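Local coordinates for putative methyltransferase (Porphyromonas gingivalis, PDB 3LL7), which is a putative methyltransferase whose precise substrate is not established and which probably transfers methyl groups by means of a Rossmann-like catalytic domain, at residues A[189-192]-A[193-196]; A[154-157]-A[158-161]; A[346-349]-A[350-354]; A[370-374]-A[375-379]. One frame throughout, in Å; residues are numbered along the deposited sequence.

Interaction 1: A[189-192]-A[193-196]; sequences PDLI and PLAT
Leu194 CD1 lies 3.9 Å from Pro189 CG, the proline ring and the leucine branch meeting at a slant. The same methyl is 4.3 Å from Leu191 CD2, a looser touch. Leu194 carries its CG opposite the backbone N (chi1 -173°), which sends the branch back toward the residues that precede the helix. Val169 of strand 166-173 touches Pro189, Leu191 and Leu194, while Ile205 of strand 204-209 meets Leu194 and Ala195, so the apolar side of this turn rests on two neighbouring strands. Farther out, the Asp190 side chain crosses that of Pro193 at about a right angle, its CG 3.3 Å from Pro193 CD. On the exposed side Ile192 O accepts twice from one residue: Thr196 N at 3.1 Å, with an N-H...O angle of 168°, and Thr196 OG1 at 2.8 Å. The hydroxyl reaches that oxygen from above the carbonyl plane. Ala195 N donates to Leu191 O at 3.0 Å, whereas Leu194 N to Asp190 O, at 3.4 Å, is weak. Asp190 at the N-cap, an early proline and these i to i+4 bonds mark the amino-terminal turn of a helix with one side packed on parallel sheet strands, consistent with a Rossmann-like methyltransferase fold.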
loop_
_atom_site.group_PDB
_atom_site.type_symbol
_atom_site.label_atom_id
_atom_site.label_comp_id
_atom_site.label_asym_id
_atom_site.label_seq_id
_atom_site.Cartn_x
_atom_site.Cartn_y
_atom_site.Cartn_z
ATOM N N PRO A 189 8.615 16.537 2.876
ATOM C CA PRO A 189 9.219 17.671 2.146
ATOM C C PRO A 189 8.661 17.835 0.737
ATOM O O PRO A 189 8.133 16.870 0.170
ATOM C CB PRO A 189 10.687 17.268 2.049
ATOM C CG PRO A 189 10.643 15.757 2.049
ATOM C CD PRO A 189 9.576 15.427 3.033
ATOM N N ASP A 190 8.796 19.041 0.178
ATOM C CA ASP A 190 8.320 19.332 -1.179
ATOM C C ASP A 190 9.211 18.608 -2.186
ATOM O O ASP A 190 10.425 18.792 -2.194
ATOM C CB ASP A 190 8.305 20.849 -1.426
ATOM C CG ASP A 190 7.624 21.241 -2.742
ATOM O OD1 ASP A 190 7.127 20.373 -3.486
ATOM O OD2 ASP A 190 7.610 22.449 -3.045
ATOM N N LEU A 191 8.596 17.772 -3.023
ATOM C CA LEU A 191 9.343 16.870 -3.910
ATOM C C LEU A 191 10.000 17.551 -5.106
ATOM O O LEU A 191 10.984 17.047 -5.663
ATOM C CB LEU A 191 8.438 15.738 -4.415
ATOM C CG LEU A 191 7.863 14.758 -3.395
ATOM C CD1 LEU A 191 6.974 13.749 -4.111
ATOM C CD2 LEU A 191 8.960 14.043 -2.602
ATOM N N ILE A 192 9.443 18.682 -5.515
ATOM C CA ILE A 192 9.953 19.377 -6.688
ATOM C C ILE A 192 11.319 20.035 -6.426
ATOM O O ILE A 192 12.272 19.742 -7.151
ATOM C CB ILE A 192 8.876 20.293 -7.325
ATOM C CG1 ILE A 192 7.749 19.401 -7.880
ATOM C CG2 ILE A 192 9.476 21.137 -8.435
ATOM C CD1 ILE A 192 6.368 20.055 -7.974
ATOM N N PRO A 193 11.447 20.874 -5.370
ATOM C CA PRO A 193 12.789 21.384 -5.084
ATOM C C PRO A 193 13.772 20.275 -4.684
ATOM O O PRO A 193 14.962 20.362 -5.005
ATOM C CB PRO A 193 12.559 22.353 -3.914
ATOM C CG PRO A 193 11.100 22.712 -3.997
ATOM C CD PRO A 193 10.451 21.446 -4.448
ATOM N N LEU A 194 13.271 19.237 -4.008
ATOM C CA LEU A 194 14.106 18.117 -3.582
ATOM C C LEU A 194 14.766 17.444 -4.784
ATOM O O LEU A 194 15.972 17.186 -4.776
ATOM C CB LEU A 194 13.258 17.102 -2.804
ATOM C CG LEU A 194 13.880 15.893 -2.092
ATOM C CD1 LEU A 194 12.843 15.299 -1.149
ATOM C CD2 LEU A 194 14.381 14.807 -3.048
ATOM N N ALA A 195 13.958 17.156 -5.807
ATOM C CA ALA A 195 14.428 16.509 -7.030
ATOM C C ALA A 195 15.393 17.403 -7.813
ATOM O O ALA A 195 16.428 16.932 -8.289
ATOM C CB ALA A 195 13.230 16.069 -7.908
ATOM N N THR A 196 15.075 18.691 -7.917
ATOM C CA THR A 196 15.976 19.642 -8.579
ATOM C C THR A 196 17.376 19.573 -7.961
ATOM O O THR A 196 18.385 19.544 -8.671
ATOM C CB THR A 196 15.462 21.103 -8.498
ATOM O OG1 THR A 196 14.053 21.138 -8.753
ATOM C CG2 THR A 196 16.174 21.981 -9.517
#

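Interaction 2: A[154-157]-A[158-161]; sequences EYLP and LIKT
In the first turn of helix 156-162, on the flank of the large mixed sheet, Tyr155 at the N-cap meets Ile159 one turn on. Tyr155 O accepts from Ile159 N at 2.9 Å with an N-H...O angle of 170°, and Ile159 CG1 passes 3.3 Å from that same Tyr155 O. Beyond it, Ile159 CD1 comes 4.4 Å from Tyr155 CB and a loose 4.5 Å from Leu156 CD2, so one methyl bridges the two side chains ahead of it. The tyrosine ring leads away from the turn, and its hydroxyl is hydrogen-bonded to Thr149 O. Parallel strands 117-122 and 144-149 run beneath: Tyr155 and Ile159 both touch Ile121, and Leu158 lies on Leu148, the helix-on-sheet layering of an alpha/beta fold. On another side of the helix Lys160 N donates to Leu156 O at 2.9 Å. The Lys160 chain starts with CG opposite its own carbonyl carbon (chi1 -63°) and stays extended, which draws its methylenes back past Leu156: CG is 3.2 Å from Leu156 O and CE is 4.2 Å from Leu156 CB. Its NZ forms a salt bridge with Glu197 of helix 191-198. Thr161 N closes the series on Pro157 O at 3.0 Å.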
loop_
_atom_site.group_PDB
_atom_site.type_symbol
_atom_site.label_atom_id
_atom_site.label_comp_id
_atom_site.label_asym_id
_atom_site.label_seq_id
_atom_site.Cartn_x
_atom_site.Cartn_y
_atom_site.Cartn_z
ATOM N N GLU A 154 19.719 19.603 6.508
ATOM C CA GLU A 154 20.916 19.969 7.247
ATOM C C GLU A 154 22.086 19.051 6.880
ATOM O O GLU A 154 23.216 19.314 7.269
ATOM C CB GLU A 154 20.641 19.994 8.762
ATOM C CG GLU A 154 19.779 21.182 9.231
ATOM C CD GLU A 154 20.380 22.556 8.901
ATOM O OE1 GLU A 154 21.582 22.798 9.185
ATOM O OE2 GLU A 154 19.646 23.414 8.361
ATOM N N TYR A 155 21.823 18.006 6.095
ATOM C CA TYR A 155 22.854 17.040 5.708
ATOM C C TYR A 155 23.124 16.951 4.192
ATOM O O TYR A 155 23.654 15.937 3.690
ATOM C CB TYR A 155 22.473 15.657 6.227
ATOM C CG TYR A 155 22.425 15.526 7.735
ATOM C CD1 TYR A 155 23.595 15.535 8.500
ATOM C CD2 TYR A 155 21.203 15.352 8.394
ATOM C CE1 TYR A 155 23.546 15.389 9.889
ATOM C CE2 TYR A 155 21.142 15.192 9.778
ATOM C CZ TYR A 155 22.315 15.217 10.517
ATOM O OH TYR A 155 22.233 15.060 11.889
ATOM N N LEU A 156 22.769 17.997 3.462
ATOM C CA LEU A 156 22.891 17.958 1.997
ATOM C C LEU A 156 24.324 17.739 1.494
ATOM O O LEU A 156 24.525 16.926 0.586
ATOM C CB LEU A 156 22.206 19.166 1.329
ATOM C CG LEU A 156 20.679 19.249 1.515
ATOM C CD1 LEU A 156 20.140 20.624 1.153
ATOM C CD2 LEU A 156 19.933 18.161 0.728
ATOM N N PRO A 157 25.337 18.446 2.083
ATOM C CA PRO A 157 26.707 18.120 1.675
ATOM C C PRO A 157 27.102 16.646 1.875
ATOM O O PRO A 157 27.721 16.068 0.974
ATOM C CB PRO A 157 27.583 19.048 2.562
ATOM C CG PRO A 157 26.700 20.227 2.828
ATOM C CD PRO A 157 25.313 19.583 3.027
ATOM N N LEU A 158 26.747 16.050 3.011
ATOM C CA LEU A 158 27.046 14.627 3.256
ATOM C C LEU A 158 26.335 13.716 2.245
ATOM O O LEU A 158 26.928 12.770 1.706
ATOM C CB LEU A 158 26.660 14.213 4.674
ATOM C CG LEU A 158 26.849 12.747 5.088
ATOM C CD1 LEU A 158 28.285 12.458 5.563
ATOM C CD2 LEU A 158 25.887 12.418 6.184
ATOM N N ILE A 159 25.067 14.000 1.996
ATOM C CA ILE A 159 24.315 13.219 0.985
ATOM C C ILE A 159 24.961 13.321 -0.421
ATOM O O ILE A 159 25.145 12.311 -1.104
ATOM C CB ILE A 159 22.843 13.635 0.927
ATOM C CG1 ILE A 159 22.143 13.360 2.262
ATOM C CG2 ILE A 159 22.120 12.880 -0.208
ATOM C CD1 ILE A 159 20.837 14.115 2.435
ATOM N N LYS A 160 25.311 14.536 -0.835
ATOM C CA LYS A 160 25.926 14.765 -2.157
ATOM C C LYS A 160 27.280 14.083 -2.306
ATOM O O LYS A 160 27.566 13.509 -3.353
ATOM C CB LYS A 160 26.030 16.257 -2.484
ATOM C CG LYS A 160 24.672 16.915 -2.577
ATOM C CD LYS A 160 24.779 18.411 -2.787
ATOM C CE LYS A 160 23.400 19.032 -2.671
ATOM N NZ LYS A 160 23.427 20.472 -3.008
ATOM N N THR A 161 28.090 14.139 -1.251
ATOM C CA THR A 161 29.376 13.448 -1.212
ATOM C C THR A 161 29.221 11.930 -1.289
ATOM O O THR A 161 29.963 11.261 -2.024
ATOM C CB THR A 161 30.185 13.854 0.043
ATOM O OG1 THR A 161 30.391 15.271 0.005
ATOM C CG2 THR A 161 31.537 13.134 0.091
#

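Interaction 3: A[346-349]-A[350-354]; sequences IPFS and TSVLK
Phe348 and Val352 meet obliquely, Val352 CG2 standing 3.7 Å from ring atom CD1 of Phe348. Leu353 comes to the same ring differently: its CD2 lies at the rim, close to the ring plane, 3.8 Å from Phe348 CE1. The ring is brought there by a first torsion that sets CG opposite the backbone N (chi1 179°). Val352 CG2 lies between the ring and Ser349 O, while CG1 lies 3.6 Å from Pro347 O and 4.3 Å from Ile346 CG2. The polar side is built on Ser349. Its OG, placed between the backbone N and the carbonyl carbon (chi1 58°), shares a hydrogen bond of 3.1 Å with Ser351 OG, in which either may be the donor. Val352 N donates to Ser349 O at 2.8 Å, but the N-H...O angle is only 146° and the donor stands well above the carbonyl plane, as fits a tight turn. Leu403 of strand 401-408 touches Phe348 and Val352, placing this turn at the end of strand 337-347 in the THUMP-like domain. The chemistry divides in two: two apolar branches against one ring, and a bent i to i+3 backbone bond with a serine pair, consistent with a turn steadied by both.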
loop_
_atom_site.group_PDB
_atom_site.type_symbol
_atom_site.label_atom_id
_atom_site.label_comp_id
_atom_site.label_asym_id
_atom_site.label_seq_id
_atom_site.Cartn_x
_atom_site.Cartn_y
_atom_site.Cartn_z
ATOM N N ILE A 346 -30.901 -10.346 -13.348
ATOM C CA ILE A 346 -32.223 -9.871 -12.916
ATOM C C ILE A 346 -32.375 -8.367 -13.170
ATOM O O ILE A 346 -31.610 -7.581 -12.615
ATOM C CB ILE A 346 -32.403 -10.160 -11.413
ATOM C CG1 ILE A 346 -32.203 -11.667 -11.148
ATOM C CG2 ILE A 346 -33.800 -9.682 -10.910
ATOM C CD1 ILE A 346 -32.077 -11.977 -9.652
ATOM N N PRO A 347 -33.359 -7.958 -14.003
ATOM C CA PRO A 347 -33.584 -6.522 -14.230
ATOM C C PRO A 347 -33.920 -5.914 -12.897
ATOM O O PRO A 347 -34.736 -6.482 -12.167
ATOM C CB PRO A 347 -34.819 -6.493 -15.133
ATOM C CG PRO A 347 -34.727 -7.832 -15.905
ATOM C CD PRO A 347 -34.298 -8.784 -14.796
ATOM N N PHE A 348 -33.271 -4.807 -12.547
ATOM C CA PHE A 348 -33.487 -4.260 -11.223
ATOM C C PHE A 348 -34.663 -3.308 -11.153
ATOM O O PHE A 348 -34.798 -2.421 -12.003
ATOM C CB PHE A 348 -32.243 -3.513 -10.714
ATOM C CG PHE A 348 -32.452 -2.907 -9.353
ATOM C CD1 PHE A 348 -32.601 -3.735 -8.233
ATOM C CD2 PHE A 348 -32.556 -1.540 -9.196
ATOM C CE1 PHE A 348 -32.825 -3.206 -6.981
ATOM C CE2 PHE A 348 -32.771 -0.983 -7.924
ATOM C CZ PHE A 348 -32.914 -1.810 -6.819
ATOM N N SER A 349 -35.470 -3.449 -10.105
ATOM C CA SER A 349 -36.395 -2.377 -9.705
ATOM C C SER A 349 -36.607 -2.562 -8.216
ATOM O O SER A 349 -36.317 -3.634 -7.668
ATOM C CB SER A 349 -37.729 -2.476 -10.437
ATOM O OG SER A 349 -38.320 -3.737 -10.176
ATOM N N THR A 350 -37.138 -1.530 -7.566
ATOM C CA THR A 350 -37.341 -1.575 -6.125
ATOM C C THR A 350 -38.114 -2.837 -5.759
ATOM O O THR A 350 -37.763 -3.524 -4.816
ATOM C CB THR A 350 -38.018 -0.275 -5.614
ATOM O OG1 THR A 350 -37.186 0.834 -5.964
ATOM C CG2 THR A 350 -38.189 -0.294 -4.074
ATOM N N SER A 351 -39.132 -3.179 -6.540
ATOM C CA SER A 351 -39.944 -4.349 -6.217
ATOM C C SER A 351 -39.153 -5.670 -6.209
ATOM O O SER A 351 -39.550 -6.612 -5.544
ATOM C CB SER A 351 -41.149 -4.455 -7.172
ATOM O OG SER A 351 -40.679 -4.759 -8.466
ATOM N N VAL A 352 -38.037 -5.776 -6.934
ATOM C CA VAL A 352 -37.314 -7.069 -6.898
ATOM C C VAL A 352 -36.578 -7.326 -5.593
ATOM O O VAL A 352 -36.272 -8.480 -5.260
ATOM C CB VAL A 352 -36.300 -7.306 -8.079
ATOM C CG1 VAL A 352 -36.956 -7.085 -9.425
ATOM C CG2 VAL A 352 -35.065 -6.462 -7.889
ATOM N N LEU A 353 -36.251 -6.268 -4.862
ATOM C CA LEU A 353 -35.483 -6.388 -3.613
ATOM C C LEU A 353 -36.042 -7.409 -2.638
ATOM O O LEU A 353 -35.298 -8.279 -2.143
ATOM C CB LEU A 353 -35.367 -5.021 -2.910
ATOM C CG LEU A 353 -34.452 -3.966 -3.553
ATOM C CD1 LEU A 353 -34.758 -2.561 -2.917
ATOM C CD2 LEU A 353 -32.981 -4.315 -3.400
ATOM N N LYS A 354 -37.344 -7.341 -2.340
ATOM C CA LYS A 354 -37.903 -8.315 -1.386
ATOM C C LYS A 354 -38.033 -9.710 -1.989
ATOM O O LYS A 354 -38.278 -10.696 -1.277
ATOM C CB LYS A 354 -39.215 -7.822 -0.753
ATOM C CG LYS A 354 -39.049 -6.640 0.226
ATOM C CD LYS A 354 -38.317 -7.000 1.527
ATOM C CE LYS A 354 -38.328 -5.815 2.510
ATOM N NZ LYS A 354 -37.695 -4.549 1.933
#

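Interaction 4: A[370-374]-A[375-379]; sequences FPLSP and IELRQ. With EDO (1,2-ethanediol), chain C; EDO (1,2-ethanediol), chain B.
Ser373 and Glu376 hold each other in a capping box at the start of helix 374-381. Glu376 N donates to Ser373 OG at 3.2 Å, and Ser373 N returns a bond to Glu376 OE1 at 2.9 Å, with an N-H...O angle of 168° but from above the carboxylate plane. With chi1 63° the Ser373 hydroxyl sits between its own backbone N and carbonyl carbon, where it can reach forward to the amide of Glu376. Water 1 donates to Glu376 OE1 and also to Pro371 O, tying the carboxylate to the loop. Among the backbone bonds, Leu377 N reaches Ser373 O at 2.9 Å with an angle of 176°, and Arg378 N reaches Pro374 O.

The apolar contacts gather on Leu377: its CD2 lies 4.1 Å from Phe370 CE2, the two side chains crossing at about a right angle, and its CD1 is 4.4 Å from Leu372 CD1. Leu377 also packs on Ile365 and Cys367 of strand 364-368. Two ethanediols, probably from the crystallisation liquor, take part. That of chain C receives Arg378 NE on O1 at 2.8 Å, in the guanidinium plane, and NH2 on O2 at 3.0 Å; in that of chain B, O2 accepts from Phe370 N and donates to Phe370 O. Both halves of the cap satisfy a backbone amide, and the carboxylate at the helix's amino end would probably be favoured by the helix dipole.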
loop_
_atom_site.group_PDB
_atom_site.type_symbol
_atom_site.label_atom_id
_atom_site.label_comp_id
_atom_site.label_asym_id
_atom_site.label_seq_id
_atom_site.Cartn_x
_atom_site.Cartn_y
_atom_site.Cartn_z
ATOM N N PHE A 370 -24.364 1.518 -9.354
ATOM C CA PHE A 370 -25.659 1.022 -8.912
ATOM C C PHE A 370 -26.222 2.049 -7.913
ATOM O O PHE A 370 -25.438 2.648 -7.157
ATOM C CB PHE A 370 -25.494 -0.357 -8.246
ATOM C CG PHE A 370 -26.762 -1.135 -8.146
ATOM C CD1 PHE A 370 -27.370 -1.649 -9.279
ATOM C CD2 PHE A 370 -27.376 -1.316 -6.890
ATOM C CE1 PHE A 370 -28.597 -2.358 -9.165
ATOM C CE2 PHE A 370 -28.575 -2.026 -6.764
ATOM C CZ PHE A 370 -29.184 -2.531 -7.905
ATOM N N PRO A 371 -27.557 2.224 -7.882
ATOM C CA PRO A 371 -28.086 3.336 -7.053
ATOM C C PRO A 371 -28.107 3.041 -5.541
ATOM O O PRO A 371 -28.337 3.974 -4.740
ATOM C CB PRO A 371 -29.499 3.527 -7.596
ATOM C CG PRO A 371 -29.896 2.149 -8.085
ATOM C CD PRO A 371 -28.598 1.695 -8.782
ATOM N N LEU A 372 -27.909 1.778 -5.160
ATOM C CA LEU A 372 -27.848 1.417 -3.730
ATOM C C LEU A 372 -26.421 1.026 -3.364
ATOM O O LEU A 372 -25.689 0.535 -4.223
ATOM C CB LEU A 372 -28.769 0.231 -3.436
ATOM C CG LEU A 372 -30.273 0.468 -3.755
ATOM C CD1 LEU A 372 -31.029 -0.822 -3.529
ATOM C CD2 LEU A 372 -30.849 1.616 -2.942
ATOM N N SER A 373 -26.031 1.206 -2.101
ATOM C CA SER A 373 -24.758 0.650 -1.646
ATOM C C SER A 373 -24.972 -0.836 -1.347
ATOM O O SER A 373 -26.105 -1.289 -1.240
ATOM C CB SER A 373 -24.293 1.344 -0.373
ATOM O OG SER A 373 -25.237 1.113 0.665
ATOM N N PRO A 374 -23.879 -1.597 -1.198
ATOM C CA PRO A 374 -24.061 -2.991 -0.854
ATOM C C PRO A 374 -24.847 -3.203 0.448
ATOM O O PRO A 374 -25.661 -4.141 0.550
ATOM C CB PRO A 374 -22.603 -3.511 -0.739
ATOM C CG PRO A 374 -21.861 -2.701 -1.676
ATOM C CD PRO A 374 -22.486 -1.298 -1.604
ATOM N N ILE A 375 -24.596 -2.373 1.458
ATOM C CA ILE A 375 -25.318 -2.561 2.725
ATOM C C ILE A 375 -26.811 -2.236 2.581
ATOM O O ILE A 375 -27.657 -2.914 3.166
ATOM C CB ILE A 375 -24.653 -1.782 3.904
ATOM C CG1 ILE A 375 -25.228 -2.222 5.262
ATOM C CG2 ILE A 375 -24.753 -0.278 3.742
ATOM C CD1 ILE A 375 -25.180 -3.737 5.464
ATOM N N GLU A 376 -27.127 -1.235 1.769
ATOM C CA GLU A 376 -28.531 -0.933 1.476
ATOM C C GLU A 376 -29.208 -2.073 0.717
ATOM O O GLU A 376 -30.336 -2.465 1.041
ATOM C CB GLU A 376 -28.639 0.358 0.644
ATOM C CG GLU A 376 -28.329 1.568 1.483
ATOM C CD GLU A 376 -28.137 2.865 0.690
ATOM O OE1 GLU A 376 -27.953 2.817 -0.555
ATOM O OE2 GLU A 376 -28.140 3.939 1.341
ATOM N N LEU A 377 -28.524 -2.592 -0.303
ATOM C CA LEU A 377 -29.011 -3.792 -1.018
ATOM C C LEU A 377 -29.254 -4.954 -0.048
ATOM O O LEU A 377 -30.299 -5.597 -0.099
ATOM C CB LEU A 377 -28.012 -4.166 -2.125
ATOM C CG LEU A 377 -28.304 -5.214 -3.202
ATOM C CD1 LEU A 377 -29.692 -5.035 -3.793
ATOM C CD2 LEU A 377 -27.197 -4.986 -4.328
ATOM N N ARG A 378 -28.307 -5.201 0.860
ATOM C CA ARG A 378 -28.470 -6.241 1.844
ATOM C C ARG A 378 -29.686 -6.033 2.749
ATOM O O ARG A 378 -30.509 -6.952 2.950
ATOM C CB ARG A 378 -27.214 -6.395 2.706
ATOM C CG ARG A 378 -27.414 -7.573 3.683
ATOM C CD ARG A 378 -26.143 -8.039 4.370
ATOM N NE ARG A 378 -25.047 -8.407 3.461
ATOM C CZ ARG A 378 -24.965 -9.529 2.733
ATOM N NH1 ARG A 378 -25.942 -10.447 2.720
ATOM N NH2 ARG A 378 -23.877 -9.725 1.998
ATOM N N GLN A 379 -29.795 -4.843 3.329
ATOM C CA GLN A 379 -30.863 -4.636 4.294
ATOM C C GLN A 379 -32.250 -4.625 3.679
ATOM O O GLN A 379 -33.213 -5.130 4.286
ATOM C CB GLN A 379 -30.621 -3.387 5.149
ATOM C CG GLN A 379 -29.409 -3.547 6.085
ATOM C CD GLN A 379 -29.305 -2.449 7.135
ATOM O OE1 GLN A 379 -30.301 -1.817 7.492
ATOM N NE2 GLN A 379 -28.094 -2.266 7.678
HETATM C C1 EDO C . -22.726 -5.463 2.349
HETATM O O1 EDO C . -23.384 -6.116 3.440
HETATM C C2 EDO C . -21.487 -6.241 1.917
HETATM O O2 EDO C . -21.707 -7.660 1.932
HETATM C C1 EDO B . -20.381 2.445 -6.997
HETATM O O1 EDO B . -19.640 1.691 -7.946
HETATM C C2 EDO B . -21.866 2.180 -7.193
HETATM O O2 EDO B . -22.496 3.340 -7.715
HETATM O O HOH W 1 -27.105 4.807 -1.952
#

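In the fold
Interactions 1 and 2 begin helices that pack on the large mixed sheet, their centres 15 Å apart without touching; interactions 3 and 4 belong to the THUMP-like domain, and interactions 1 and 3 lie about 54 Å apart between centres. Interaction 1 is partly buried, whereas the other three are surface contacts. Helix 191-198 unites the first pair, since Glu197 and Leu198 meet residues of 154-161. The second pair touches directly: Leu353 CD2 is 3.4 Å from Leu377 CD1, and the rings of Phe348 and Phe370 meet edge-to-face. Side-chain capping sets 370-379 apart; 189-196 adds a threonine hydroxyl to its helix bonds, 154-161 relies on main-chain bonds, and 346-354 combines a turn with a serine pair.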